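Sialidase B (PDB 4XJW) hydrolyses the alpha-2,3-, alpha-2,6- and alpha-2,8-glycosidic linkages of terminal sialic acids in oligosaccharides, glycoproteins and glycolipids, acting as an intramolecular trans-sialidase. Local coordinates at residues A[563-568]-A[588-593]; A[515-520]-A[596-601]; A[29-34]-A[112-117]; A[2-7]-A[172-177]. The protein carries 1 engineered substitution. All blocks are in the same frame, centred on the assembly; numbering follows the deposited sequence.

Interaction 1 of 4, residues A[563-568]-A[588-593]; sequences LIDGKE and VGLVNK
Leu590 lays both methyl branches against the type I' turn that runs from Ile564 to Lys567: CD2 lies 3.7 Å from Ile564 O, and CD1 reaches Asp565 CB. Lys567 crosses this leucine at about a right angle, CB against CB, and a bend at chi3 (80°) brings its CE to 3.3 Å from Val591 O. Further along, Ile564 CD1 meets Val588 CG1 at 3.9 Å. Past the turn, the bond from Val591 N to Glu568 O (2.8 Å, 165° at the hydrogen) ties the two backbones together. A water continues the link, accepting from Glu568 N and donating to Val591 O. The contact thus illustrates how a tight turn leading into strand 569-575 is seated on the end of neighbouring strand 584-592, consistent with one four-stranded blade of the sialidase propeller. Polar groups hold both ends: near Leu590, Asp565 OD2 binds Tyr602 OH and Lys601 NZ; at the other, Glu568 OE2 is met by Lys593 NZ at 3.1 Å from above the carboxylate plane. Because Glu568 OE1 also pairs with Lys559, this carboxylate is shared by two lysines, a setting that would probably favour its charged form.

Interaction 2 of 4, residues A[515-520]-A[596-601]; sequences RTFFRT and DSIDWK
Arg515 NH1 donates to Asp596 O at 2.8 Å, and this is the tight end of the contact. The carbonyl is approached well forward, with a C=O...N angle of 159°, although the bond is bent at the hydrogen; NH2 adds a weak second bond to the same oxygen. A bend at chi3 (-57°) sets the direction of NE, which is held by Thr529 OG1. Asp596 turns its own carboxylate elsewhere, to Arg531 and Arg510, and the backbone oxygen is what meets Arg515. The other end is looser, made of tip contacts only, with Ile598 and Trp600 partly exposed while Phe517 is buried. Here Ile598 CD1 lies at the phenyl edge, 4.0 Å from Phe517 CZ, and Phe517 CE1 comes to 3.8 Å from Trp600 CZ2. With strand axes 11.4 Å apart, no backbone-to-backbone bond joins the segments; side chains span the gap between two four-stranded sheets, as between propeller blades. Farther along 515-520 lies Arg519, a substrate-binding residue by similarity. The buried guanidinium thus gains a backbone acceptor at one end, and the Asp596 carboxylate, OD2 5.5 Å from Arg515 NH2, would probably ease its charge; only apolar surfaces meet at the other.

Interaction 3 of 4, residues A[29-34]-A[112-117]; sequences GESQTV and SDSKDK
Ser31 OG and Ser114 OG meet at 2.6 Å in a short hydrogen bond that either hydroxyl could donate. Ser114 holds its OG between its own backbone N and carbonyl carbon (chi1 59°), a crowded position that turns the oxygen to Ser31, while its CB rests 3.5 Å from Glu30 CB. Next to this pair the backbones join: Gln32 and Ser112 form an antiparallel hydrogen-bonded pair, Gln32 N giving to Ser112 O at 3.0 Å and Ser112 N giving to Gln32 O at 2.8 Å. The same Ser112 O also receives a CA-H...O contact from Ser31 CA. Two waters make up the next layer. One donates to Glu30 O and Gln32 OE1 and accepts from Ser112 OG; the other lies between Ser31 OG and Asp113 OD1, to which it donates. Beyond them, Gln32 NE2 gives a nearly straight bond (171°) to Gly29 O, arriving from above the carbonyl plane, and also binds Asn174 OD1; this double hold fixes the rotation of the amide whose OE1 takes the water. Phe136 lies against Ser112 and Ser114, and Pro138 against Glu30. Strand 32-39 runs between strands 102-113 and 166-173, with Thr33 bonded through its backbone to Phe173, in one sheet of the concanavalin-like N-terminal domain.

Interaction 4 of 4, residues A[2-7]-A[172-177]; sequences SPIFQG and LFNKAI
Pro3 and Phe173 lie side by side and point the same way, with Pro3 CB over one face of the phenyl ring, 4.1 Å from its centroid and 27° off the normal, a CH-pi contact. Pro3 CD approaches the ring as well, 3.5 Å from Phe173 CE2. Ile4 runs likewise beside Leu172, its CD1 3.6 Å from Leu172 CD1; chi1 of 64° sets Ile4 CG1 between the backbone N and the carbonyl carbon, from where it also nears Leu172 O. Against Asn174 the arrangement changes to a crossing at about a right angle, and Ile4 CG2 sits 3.2 Å from Asn174 ND2. The backbones are held by Ile4 N to Leu172 O at 2.8 Å and Leu172 N to Phe5 O at 3.1 Å. These bonds lie at the end of the antiparallel pairing of strands 5-13 and 166-173, which continues with Gly7 backbone-bonded to Ile170 and joins the start of the chain to a late strand of the lectin-like N-terminal domain. Just past 166-173, Asn174 is the centre of an inverse gamma turn. Its amide is anchored outside the two segments: ND2 donates to Lys26 O, and OD1 accepts from Gln32 NE2 and Ser28 N. A water donates to Ser2 O and accepts from Asn174 N at 3.0 Å. Helix 20-23 lies against this region, Leu23 touching Ile4, Phe5 and Leu172.

From the N terminus, interaction 4 opens first, at residues 2-7, and closes at 172-177, spanning most of the N-terminal domain; interaction 3 opens and closes within that span. Their centres are about 12 Å apart, in one sheet where strands 32-39 and 166-173 are neighbours. The BNR repeat-like domain then repeats the scheme: interaction 2 opens at 515-520 and closes at 596-601, with interaction 1 contained between. Their centres are about 13 Å apart, and they share a sheet through strands 584-592 and 597-605, while interaction 2 also reaches the preceding sheet, probably the previous propeller blade. No contact crosses another. The pairs stand in series, the centres of interactions 1 and 3 lying about 57 Å apart.

Interaction 1 of 4, residues A[563-568]-A[588-593]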
loop_
_atom_site.group_PDB
_atom_site.type_symbol
_atom_site.label_atom_id
_atom_site.label_comp_id
_atom_site.label_asym_id
_atom_site.label_seq_id
_atom_site.Cartn_x
_atom_site.Cartn_y
_atom_site.Cartn_z
ATOM N N LEU A 563 -6.526 -24.690 17.701
ATOM C CA LEU A 563 -5.918 -25.843 17.036
ATOM C C LEU A 563 -6.565 -26.041 15.683
ATOM O O LEU A 563 -7.751 -25.773 15.504
ATOM C CB LEU A 563 -6.108 -27.123 17.860
ATOM C CG LEU A 563 -5.556 -27.165 19.282
ATOM C CD1 LEU A 563 -5.758 -28.556 19.888
ATOM C CD2 LEU A 563 -4.095 -26.755 19.334
ATOM N N ILE A 564 -5.768 -26.511 14.728
ATOM C CA ILE A 564 -6.261 -26.923 13.425
ATOM C C ILE A 564 -5.746 -28.348 13.227
ATOM O O ILE A 564 -4.556 -28.608 13.407
ATOM C CB ILE A 564 -5.741 -25.990 12.294
ATOM C CG1 ILE A 564 -6.259 -24.561 12.491
ATOM C CG2 ILE A 564 -6.163 -26.518 10.922
ATOM C CD1 ILE A 564 -5.720 -23.549 11.455
ATOM N N ASP A 565 -6.653 -29.271 12.910
ATOM C CA ASP A 565 -6.318 -30.692 12.818
ATOM C C ASP A 565 -5.647 -31.192 14.101
ATOM O O ASP A 565 -4.752 -32.032 14.061
ATOM C CB ASP A 565 -5.421 -30.972 11.604
ATOM C CG ASP A 565 -6.126 -30.725 10.288
ATOM O OD1 ASP A 565 -7.375 -30.749 10.264
ATOM O OD2 ASP A 565 -5.424 -30.520 9.270
ATOM N N GLY A 566 -6.078 -30.647 15.235
ATOM C CA GLY A 566 -5.542 -31.030 16.526
ATOM C C GLY A 566 -4.124 -30.568 16.791
ATOM O O GLY A 566 -3.475 -31.047 17.724
ATOM N N LYS A 567 -3.630 -29.639 15.973
ATOM C CA LYS A 567 -2.262 -29.149 16.114
ATOM C C LYS A 567 -2.217 -27.626 16.189
ATOM O O LYS A 567 -3.150 -26.944 15.760
ATOM C CB LYS A 567 -1.389 -29.645 14.954
ATOM C CG LYS A 567 -1.452 -31.157 14.744
ATOM C CD LYS A 567 -0.249 -31.680 13.974
ATOM C CE LYS A 567 0.954 -31.845 14.886
ATOM N NZ LYS A 567 2.158 -32.285 14.136
ATOM N N GLU A 568 -1.143 -27.096 16.759
ATOM C CA GLU A 568 -0.981 -25.651 16.825
ATOM C C GLU A 568 -0.604 -25.165 15.439
ATOM O O GLU A 568 0.071 -25.873 14.680
ATOM C CB GLU A 568 0.074 -25.271 17.848
ATOM C CG GLU A 568 -0.300 -25.744 19.250
ATOM C CD GLU A 568 0.752 -25.422 20.289
ATOM O OE1 GLU A 568 1.563 -24.503 20.049
ATOM O OE2 GLU A 568 0.762 -26.086 21.349
ATOM N N VAL A 588 -1.131 -22.246 5.698
ATOM C CA VAL A 588 -1.328 -22.717 7.064
ATOM C C VAL A 588 -0.337 -23.830 7.391
ATOM O O VAL A 588 -0.285 -24.840 6.687
ATOM C CB VAL A 588 -2.758 -23.243 7.273
ATOM C CG1 VAL A 588 -2.947 -23.713 8.707
ATOM C CG2 VAL A 588 -3.797 -22.176 6.922
ATOM N N GLY A 589 0.458 -23.632 8.439
ATOM C CA GLY A 589 1.412 -24.642 8.873
ATOM C C GLY A 589 1.081 -25.177 10.253
ATOM O O GLY A 589 0.700 -24.415 11.147
ATOM N N LEU A 590 1.227 -26.488 10.433
ATOM C CA LEU A 590 0.974 -27.113 11.730
ATOM C C LEU A 590 2.297 -27.448 12.411
ATOM O O LEU A 590 3.223 -27.961 11.765
ATOM C CB LEU A 590 0.145 -28.383 11.558
ATOM C CG LEU A 590 -1.126 -28.248 10.725
ATOM C CD1 LEU A 590 -1.929 -29.535 10.741
ATOM C CD2 LEU A 590 -1.970 -27.083 11.214
ATOM N N VAL A 591 2.390 -27.151 13.703
ATOM C CA VAL A 591 3.631 -27.328 14.446
ATOM C C VAL A 591 3.785 -28.757 14.961
ATOM O O VAL A 591 2.873 -29.310 15.581
ATOM C CB VAL A 591 3.730 -26.341 15.636
ATOM C CG1 VAL A 591 5.027 -26.550 16.400
ATOM C CG2 VAL A 591 3.625 -24.904 15.144
ATOM N N ASN A 592 4.943 -29.341 14.674
ATOM C CA ASN A 592 5.346 -30.617 15.244
ATOM C C ASN A 592 5.966 -30.344 16.612
ATOM O O ASN A 592 7.055 -29.774 16.701
ATOM C CB ASN A 592 6.358 -31.296 14.317
ATOM C CG ASN A 592 6.692 -32.716 14.743
ATOM O OD1 ASN A 592 6.430 -33.116 15.875
ATOM N ND2 ASN A 592 7.280 -33.483 13.831
ATOM N N LYS A 593 5.271 -30.744 17.676
ATOM C CA LYS A 593 5.714 -30.450 19.040
ATOM C C LYS A 593 7.040 -31.124 19.404
ATOM O O LYS A 593 7.677 -30.764 20.391
ATOM C CB LYS A 593 4.633 -30.832 20.050
ATOM C CG LYS A 593 3.310 -30.114 19.845
ATOM C CD LYS A 593 3.450 -28.602 20.023
ATOM C CE LYS A 593 3.717 -28.229 21.474
ATOM N NZ LYS A 593 3.738 -26.747 21.684
HETATM O O HOH W 1 1.100 -28.779 17.525
#

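Interaction 2 of 4, residues A[515-520]-A[596-601]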
loop_
_atom_site.group_PDB
_atom_site.type_symbol
_atom_site.label_atom_id
_atom_site.label_comp_id
_atom_site.label_asym_id
_atom_site.label_seq_id
_atom_site.Cartn_x
_atom_site.Cartn_y
_atom_site.Cartn_z
ATOM N N ARG A 515 9.619 -17.691 16.492
ATOM C CA ARG A 515 10.129 -17.925 15.147
ATOM C C ARG A 515 9.914 -16.690 14.289
ATOM O O ARG A 515 8.822 -16.129 14.252
ATOM C CB ARG A 515 9.518 -19.144 14.480
ATOM C CG ARG A 515 10.111 -19.371 13.079
ATOM C CD ARG A 515 10.117 -20.817 12.694
ATOM N NE ARG A 515 10.853 -21.600 13.670
ATOM C CZ ARG A 515 10.674 -22.900 13.853
ATOM N NH1 ARG A 515 9.794 -23.552 13.112
ATOM N NH2 ARG A 515 11.363 -23.542 14.786
ATOM N N THR A 516 10.987 -16.266 13.622
ATOM C CA THR A 516 10.959 -15.105 12.739
ATOM C C THR A 516 11.019 -15.571 11.297
ATOM O O THR A 516 11.918 -16.324 10.943
ATOM C CB THR A 516 12.151 -14.200 13.023
ATOM O OG1 THR A 516 12.123 -13.785 14.396
ATOM C CG2 THR A 516 12.121 -12.974 12.127
ATOM N N PHE A 517 10.059 -15.140 10.479
ATOM C CA PHE A 517 10.055 -15.420 9.043
ATOM C C PHE A 517 10.488 -14.164 8.315
ATOM O O PHE A 517 10.021 -13.067 8.629
ATOM C CB PHE A 517 8.659 -15.847 8.577
ATOM C CG PHE A 517 8.137 -17.064 9.289
ATOM C CD1 PHE A 517 8.489 -18.342 8.868
ATOM C CD2 PHE A 517 7.319 -16.930 10.393
ATOM C CE1 PHE A 517 8.014 -19.459 9.517
ATOM C CE2 PHE A 517 6.842 -18.051 11.060
ATOM C CZ PHE A 517 7.191 -19.315 10.627
ATOM N N PHE A 518 11.394 -14.296 7.350
ATOM C CA PHE A 518 11.870 -13.100 6.665
ATOM C C PHE A 518 12.192 -13.247 5.189
ATOM O O PHE A 518 12.499 -14.329 4.697
ATOM C CB PHE A 518 13.028 -12.422 7.421
ATOM C CG PHE A 518 14.291 -13.254 7.517
ATOM C CD1 PHE A 518 14.376 -14.307 8.414
ATOM C CD2 PHE A 518 15.392 -12.950 6.728
ATOM C CE1 PHE A 518 15.545 -15.058 8.520
ATOM C CE2 PHE A 518 16.559 -13.682 6.832
ATOM C CZ PHE A 518 16.633 -14.742 7.730
ATOM N N ARG A 519 12.077 -12.119 4.508
ATOM C CA ARG A 519 12.344 -11.987 3.087
ATOM C C ARG A 519 13.844 -12.074 2.827
ATOM O O ARG A 519 14.643 -11.575 3.625
ATOM C CB ARG A 519 11.800 -10.618 2.656
ATOM C CG ARG A 519 12.143 -10.171 1.253
ATOM C CD ARG A 519 11.577 -8.772 1.042
ATOM N NE ARG A 519 12.086 -8.175 -0.185
ATOM C CZ ARG A 519 11.760 -6.962 -0.609
ATOM N NH1 ARG A 519 10.918 -6.222 0.096
ATOM N NH2 ARG A 519 12.271 -6.497 -1.741
ATOM N N THR A 520 14.220 -12.701 1.704
ATOM C CA THR A 520 15.625 -12.853 1.312
ATOM C C THR A 520 15.831 -12.525 -0.164
ATOM O O THR A 520 14.935 -12.020 -0.841
ATOM C CB THR A 520 16.162 -14.285 1.538
ATOM O OG1 THR A 520 15.581 -15.188 0.586
ATOM C CG2 THR A 520 15.869 -14.764 2.953
ATOM N N ASP A 596 9.550 -28.417 17.134
ATOM C CA ASP A 596 9.076 -27.101 16.712
ATOM C C ASP A 596 9.141 -26.898 15.198
ATOM O O ASP A 596 9.090 -25.765 14.719
ATOM C CB ASP A 596 9.841 -25.982 17.432
ATOM C CG ASP A 596 9.572 -25.953 18.922
ATOM O OD1 ASP A 596 8.395 -26.061 19.314
ATOM O OD2 ASP A 596 10.543 -25.818 19.695
ATOM N N SER A 597 9.259 -27.983 14.442
ATOM C CA SER A 597 9.205 -27.865 12.991
ATOM C C SER A 597 7.755 -27.651 12.554
ATOM O O SER A 597 6.816 -27.931 13.311
ATOM C CB SER A 597 9.810 -29.090 12.295
ATOM O OG SER A 597 8.996 -30.234 12.462
ATOM N N ILE A 598 7.580 -27.142 11.336
ATOM C CA ILE A 598 6.260 -26.797 10.820
ATOM C C ILE A 598 5.978 -27.481 9.489
ATOM O O ILE A 598 6.774 -27.376 8.544
ATOM C CB ILE A 598 6.127 -25.268 10.619
ATOM C CG1 ILE A 598 6.365 -24.521 11.933
ATOM C CG2 ILE A 598 4.765 -24.919 10.030
ATOM C CD1 ILE A 598 6.273 -23.004 11.810
ATOM N N ASP A 599 4.854 -28.191 9.422
ATOM C CA ASP A 599 4.390 -28.796 8.177
ATOM C C ASP A 599 3.405 -27.865 7.485
ATOM O O ASP A 599 2.275 -27.692 7.949
ATOM C CB ASP A 599 3.728 -30.152 8.445
ATOM C CG ASP A 599 2.951 -30.672 7.248
ATOM O OD1 ASP A 599 3.406 -30.480 6.096
ATOM O OD2 ASP A 599 1.878 -31.275 7.461
ATOM N N TRP A 600 3.831 -27.266 6.375
ATOM C CA TRP A 600 2.963 -26.366 5.613
ATOM C C TRP A 600 1.929 -27.158 4.819
ATOM O O TRP A 600 2.184 -27.631 3.709
ATOM C CB TRP A 600 3.795 -25.435 4.732
ATOM C CG TRP A 600 4.822 -24.713 5.545
ATOM C CD1 TRP A 600 6.151 -25.005 5.636
ATOM C CD2 TRP A 600 4.592 -23.605 6.431
ATOM N NE1 TRP A 600 6.768 -24.138 6.506
ATOM C CE2 TRP A 600 5.835 -23.268 7.004
ATOM C CE3 TRP A 600 3.459 -22.864 6.783
ATOM C CZ2 TRP A 600 5.974 -22.218 7.911
ATOM C CZ3 TRP A 600 3.601 -21.831 7.686
ATOM C CH2 TRP A 600 4.842 -21.516 8.244
ATOM N N LYS A 601 0.755 -27.302 5.419
ATOM C CA LYS A 601 -0.233 -28.282 4.983
ATOM C C LYS A 601 -1.303 -27.739 4.027
ATOM O O LYS A 601 -1.758 -28.450 3.125
ATOM C CB LYS A 601 -0.892 -28.885 6.220
ATOM C CG LYS A 601 -1.879 -30.000 5.949
ATOM C CD LYS A 601 -2.341 -30.597 7.285
ATOM C CE LYS A 601 -3.273 -31.780 7.110
ATOM N NZ LYS A 601 -3.604 -32.382 8.441
#

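Interaction 3 of 4, residues A[29-34]-A[112-117]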
loop_
_atom_site.group_PDB
_atom_site.type_symbol
_atom_site.label_atom_id
_atom_site.label_comp_id
_atom_site.label_asym_id
_atom_site.label_seq_id
_atom_site.Cartn_x
_atom_site.Cartn_y
_atom_site.Cartn_z
ATOM N N GLY A 29 -27.852 10.097 -28.992
ATOM C CA GLY A 29 -27.165 11.170 -28.309
ATOM C C GLY A 29 -25.709 10.797 -28.130
ATOM O O GLY A 29 -25.286 9.691 -28.497
ATOM N N GLU A 30 -24.945 11.713 -27.547
ATOM C CA GLU A 30 -23.497 11.569 -27.514
ATOM C C GLU A 30 -22.939 11.084 -26.181
ATOM O O GLU A 30 -21.724 10.890 -26.049
ATOM C CB GLU A 30 -22.835 12.886 -27.909
ATOM C CG GLU A 30 -23.071 13.282 -29.359
ATOM C CD GLU A 30 -22.589 14.686 -29.643
ATOM O OE1 GLU A 30 -22.652 15.518 -28.716
ATOM O OE2 GLU A 30 -22.143 14.947 -30.779
ATOM N N SER A 31 -23.815 10.884 -25.206
ATOM C CA SER A 31 -23.391 10.412 -23.895
ATOM C C SER A 31 -23.999 9.058 -23.566
ATOM O O SER A 31 -25.199 8.841 -23.756
ATOM C CB SER A 31 -23.732 11.442 -22.816
ATOM O OG SER A 31 -23.010 12.637 -23.022
ATOM N N GLN A 32 -23.175 8.152 -23.049
ATOM C CA GLN A 32 -23.635 6.807 -22.711
ATOM C C GLN A 32 -22.993 6.316 -21.424
ATOM O O GLN A 32 -21.895 6.736 -21.059
ATOM C CB GLN A 32 -23.327 5.814 -23.840
ATOM C CG GLN A 32 -24.392 5.723 -24.940
ATOM C CD GLN A 32 -24.348 6.883 -25.923
ATOM O OE1 GLN A 32 -23.287 7.451 -26.189
ATOM N NE2 GLN A 32 -25.510 7.237 -26.475
ATOM N N THR A 33 -23.692 5.421 -20.742
ATOM C CA THR A 33 -23.137 4.737 -19.588
ATOM C C THR A 33 -23.361 3.257 -19.787
ATOM O O THR A 33 -24.462 2.838 -20.148
ATOM C CB THR A 33 -23.816 5.204 -18.295
ATOM O OG1 THR A 33 -23.509 6.585 -18.092
ATOM C CG2 THR A 33 -23.325 4.405 -17.100
ATOM N N VAL A 34 -22.312 2.468 -19.568
ATOM C CA VAL A 34 -22.413 1.014 -19.621
ATOM C C VAL A 34 -22.249 0.476 -18.203
ATOM O O VAL A 34 -21.295 0.829 -17.513
ATOM C CB VAL A 34 -21.335 0.402 -20.537
ATOM C CG1 VAL A 34 -21.459 -1.115 -20.544
ATOM C CG2 VAL A 34 -21.450 0.956 -21.946
ATOM N N SER A 112 -19.337 7.737 -20.552
ATOM C CA SER A 112 -18.851 8.490 -21.703
ATOM C C SER A 112 -19.636 9.805 -21.774
ATOM O O SER A 112 -20.798 9.823 -22.181
ATOM C CB SER A 112 -19.038 7.655 -22.978
ATOM O OG SER A 112 -18.533 8.302 -24.125
ATOM N N ASP A 113 -18.989 10.895 -21.370
ATOM C CA ASP A 113 -19.672 12.154 -21.084
ATOM C C ASP A 113 -19.314 13.223 -22.111
ATOM O O ASP A 113 -18.234 13.817 -22.056
ATOM C CB ASP A 113 -19.287 12.625 -19.677
ATOM C CG ASP A 113 -20.098 13.820 -19.204
ATOM O OD1 ASP A 113 -20.814 14.429 -20.022
ATOM O OD2 ASP A 113 -20.002 14.148 -18.005
ATOM N N SER A 114 -20.231 13.475 -23.043
ATOM C CA SER A 114 -19.981 14.434 -24.115
ATOM C C SER A 114 -19.867 15.889 -23.652
ATOM O O SER A 114 -19.054 16.652 -24.179
ATOM C CB SER A 114 -21.019 14.295 -25.238
ATOM O OG SER A 114 -22.344 14.484 -24.784
ATOM N N LYS A 115 -20.661 16.275 -22.661
ATOM C CA LYS A 115 -20.624 17.663 -22.202
ATOM C C LYS A 115 -19.322 18.016 -21.475
ATOM O O LYS A 115 -18.811 19.123 -21.632
ATOM C CB LYS A 115 -21.846 18.002 -21.353
ATOM C CG LYS A 115 -23.133 18.117 -22.163
ATOM C CD LYS A 115 -23.787 19.482 -21.984
ATOM C CE LYS A 115 -25.309 19.394 -22.118
ATOM N NZ LYS A 115 -25.983 20.718 -21.970
ATOM N N ASP A 116 -18.781 17.082 -20.694
ATOM C CA ASP A 116 -17.500 17.322 -20.019
ATOM C C ASP A 116 -16.321 16.727 -20.782
ATOM O O ASP A 116 -15.165 16.833 -20.338
ATOM C CB ASP A 116 -17.504 16.806 -18.578
ATOM C CG ASP A 116 -18.335 17.672 -17.654
ATOM O OD1 ASP A 116 -18.850 18.712 -18.122
ATOM O OD2 ASP A 116 -18.469 17.316 -16.458
ATOM N N LYS A 117 -16.624 16.103 -21.920
ATOM C CA LYS A 117 -15.618 15.492 -22.790
ATOM C C LYS A 117 -14.731 14.535 -22.023
ATOM O O LYS A 117 -13.514 14.502 -22.230
ATOM C CB LYS A 117 -14.734 16.551 -23.450
ATOM C CG LYS A 117 -15.483 17.547 -24.311
ATOM C CD LYS A 117 -14.487 18.438 -25.035
ATOM C CE LYS A 117 -15.117 19.136 -26.214
ATOM N NZ LYS A 117 -14.078 19.779 -27.068
HETATM O O HOH W 2 -20.682 8.433 -25.744
HETATM O O HOH W 3 -23.350 14.501 -20.857
#

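Interaction 4 of 4, residues A[2-7]-A[172-177]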
loop_
_atom_site.group_PDB
_atom_site.type_symbol
_atom_site.label_atom_id
_atom_site.label_comp_id
_atom_site.label_asym_id
_atom_site.label_seq_id
_atom_site.Cartn_x
_atom_site.Cartn_y
_atom_site.Cartn_z
ATOM N N SER A 2 -34.152 4.894 -17.330
ATOM C CA SER A 2 -34.173 3.457 -17.537
ATOM C C SER A 2 -33.150 3.097 -18.605
ATOM O O SER A 2 -32.893 3.882 -19.520
ATOM C CB SER A 2 -35.563 2.991 -17.987
ATOM O OG SER A 2 -35.640 2.936 -19.407
ATOM N N PRO A 3 -32.557 1.904 -18.494
ATOM C CA PRO A 3 -31.631 1.448 -19.534
ATOM C C PRO A 3 -32.342 1.215 -20.867
ATOM O O PRO A 3 -33.478 0.742 -20.882
ATOM C CB PRO A 3 -31.096 0.127 -18.972
ATOM C CG PRO A 3 -32.121 -0.323 -17.987
ATOM C CD PRO A 3 -32.694 0.929 -17.396
ATOM N N ILE A 4 -31.682 1.557 -21.970
ATOM C CA ILE A 4 -32.241 1.333 -23.298
ATOM C C ILE A 4 -32.080 -0.127 -23.685
ATOM O O ILE A 4 -32.697 -0.606 -24.640
ATOM C CB ILE A 4 -31.531 2.191 -24.364
ATOM C CG1 ILE A 4 -30.061 1.774 -24.490
ATOM C CG2 ILE A 4 -31.656 3.662 -24.019
ATOM C CD1 ILE A 4 -29.348 2.344 -25.702
ATOM N N PHE A 5 -31.229 -0.823 -22.939
ATOM C CA PHE A 5 -30.994 -2.243 -23.142
ATOM C C PHE A 5 -30.582 -2.853 -21.814
ATOM O O PHE A 5 -29.888 -2.216 -21.014
ATOM C CB PHE A 5 -29.900 -2.487 -24.181
ATOM C CG PHE A 5 -29.372 -3.892 -24.168
ATOM C CD1 PHE A 5 -30.145 -4.938 -24.654
ATOM C CD2 PHE A 5 -28.121 -4.173 -23.640
ATOM C CE1 PHE A 5 -29.672 -6.240 -24.630
ATOM C CE2 PHE A 5 -27.640 -5.465 -23.614
ATOM C CZ PHE A 5 -28.418 -6.504 -24.109
ATOM N N GLN A 6 -31.019 -4.085 -21.582
ATOM C CA GLN A 6 -30.680 -4.794 -20.368
ATOM C C GLN A 6 -30.853 -6.288 -20.567
ATOM O O GLN A 6 -31.955 -6.761 -20.852
ATOM C CB GLN A 6 -31.556 -4.306 -19.217
ATOM C CG GLN A 6 -31.219 -4.936 -17.885
ATOM C CD GLN A 6 -31.935 -4.263 -16.739
ATOM O OE1 GLN A 6 -33.163 -4.266 -16.671
ATOM N NE2 GLN A 6 -31.168 -3.663 -15.835
ATOM N N GLY A 7 -29.760 -7.031 -20.427
ATOM C CA GLY A 7 -29.788 -8.470 -20.626
ATOM C C GLY A 7 -28.790 -9.150 -19.718
ATOM O O GLY A 7 -27.914 -8.491 -19.158
ATOM N N LEU A 172 -27.310 -0.494 -20.665
ATOM C CA LEU A 172 -26.804 0.662 -21.405
ATOM C C LEU A 172 -27.782 1.816 -21.188
ATOM O O LEU A 172 -28.997 1.626 -21.260
ATOM C CB LEU A 172 -26.707 0.326 -22.897
ATOM C CG LEU A 172 -25.951 1.124 -23.971
ATOM C CD1 LEU A 172 -26.222 2.627 -23.937
ATOM C CD2 LEU A 172 -24.456 0.833 -23.928
ATOM N N PHE A 173 -27.252 3.006 -20.927
ATOM C CA PHE A 173 -28.068 4.202 -20.743
ATOM C C PHE A 173 -27.635 5.302 -21.706
ATOM O O PHE A 173 -26.439 5.497 -21.926
ATOM C CB PHE A 173 -27.944 4.725 -19.312
ATOM C CG PHE A 173 -28.186 3.686 -18.259
ATOM C CD1 PHE A 173 -27.174 2.816 -17.875
ATOM C CD2 PHE A 173 -29.431 3.570 -17.658
ATOM C CE1 PHE A 173 -27.396 1.859 -16.903
ATOM C CE2 PHE A 173 -29.659 2.612 -16.687
ATOM C CZ PHE A 173 -28.642 1.752 -16.310
ATOM N N ASN A 174 -28.599 6.018 -22.284
ATOM C CA ASN A 174 -28.284 7.175 -23.124
ATOM C C ASN A 174 -28.103 8.452 -22.300
ATOM O O ASN A 174 -28.718 9.488 -22.565
ATOM C CB ASN A 174 -29.346 7.367 -24.214
ATOM C CG ASN A 174 -29.227 6.345 -25.336
ATOM O OD1 ASN A 174 -28.122 5.962 -25.736
ATOM N ND2 ASN A 174 -30.367 5.917 -25.871
ATOM N N LYS A 175 -27.241 8.358 -21.295
ATOM C CA LYS A 175 -26.910 9.477 -20.444
ATOM C C LYS A 175 -25.561 9.179 -19.797
ATOM O O LYS A 175 -25.196 8.015 -19.625
ATOM C CB LYS A 175 -27.986 9.616 -19.368
ATOM C CG LYS A 175 -27.816 10.789 -18.413
ATOM C CD LYS A 175 -28.912 10.773 -17.351
ATOM C CE LYS A 175 -28.601 11.741 -16.222
ATOM N NZ LYS A 175 -29.555 11.587 -15.080
ATOM N N ALA A 176 -24.815 10.228 -19.476
ATOM C CA ALA A 176 -23.645 10.096 -18.610
ATOM C C ALA A 176 -24.137 10.245 -17.185
ATOM O O ALA A 176 -24.429 11.361 -16.742
ATOM C CB ALA A 176 -22.627 11.168 -18.931
ATOM N N ILE A 177 -24.260 9.134 -16.461
ATOM C CA ILE A 177 -24.754 9.223 -15.089
ATOM C C ILE A 177 -23.711 9.852 -14.165
ATOM O O ILE A 177 -22.501 9.678 -14.354
ATOM C CB ILE A 177 -25.245 7.867 -14.519
ATOM C CG1 ILE A 177 -24.083 6.909 -14.261
ATOM C CG2 ILE A 177 -26.318 7.245 -15.426
ATOM C CD1 ILE A 177 -24.499 5.676 -13.474
HETATM O O HOH W 4 -31.253 5.226 -21.193
#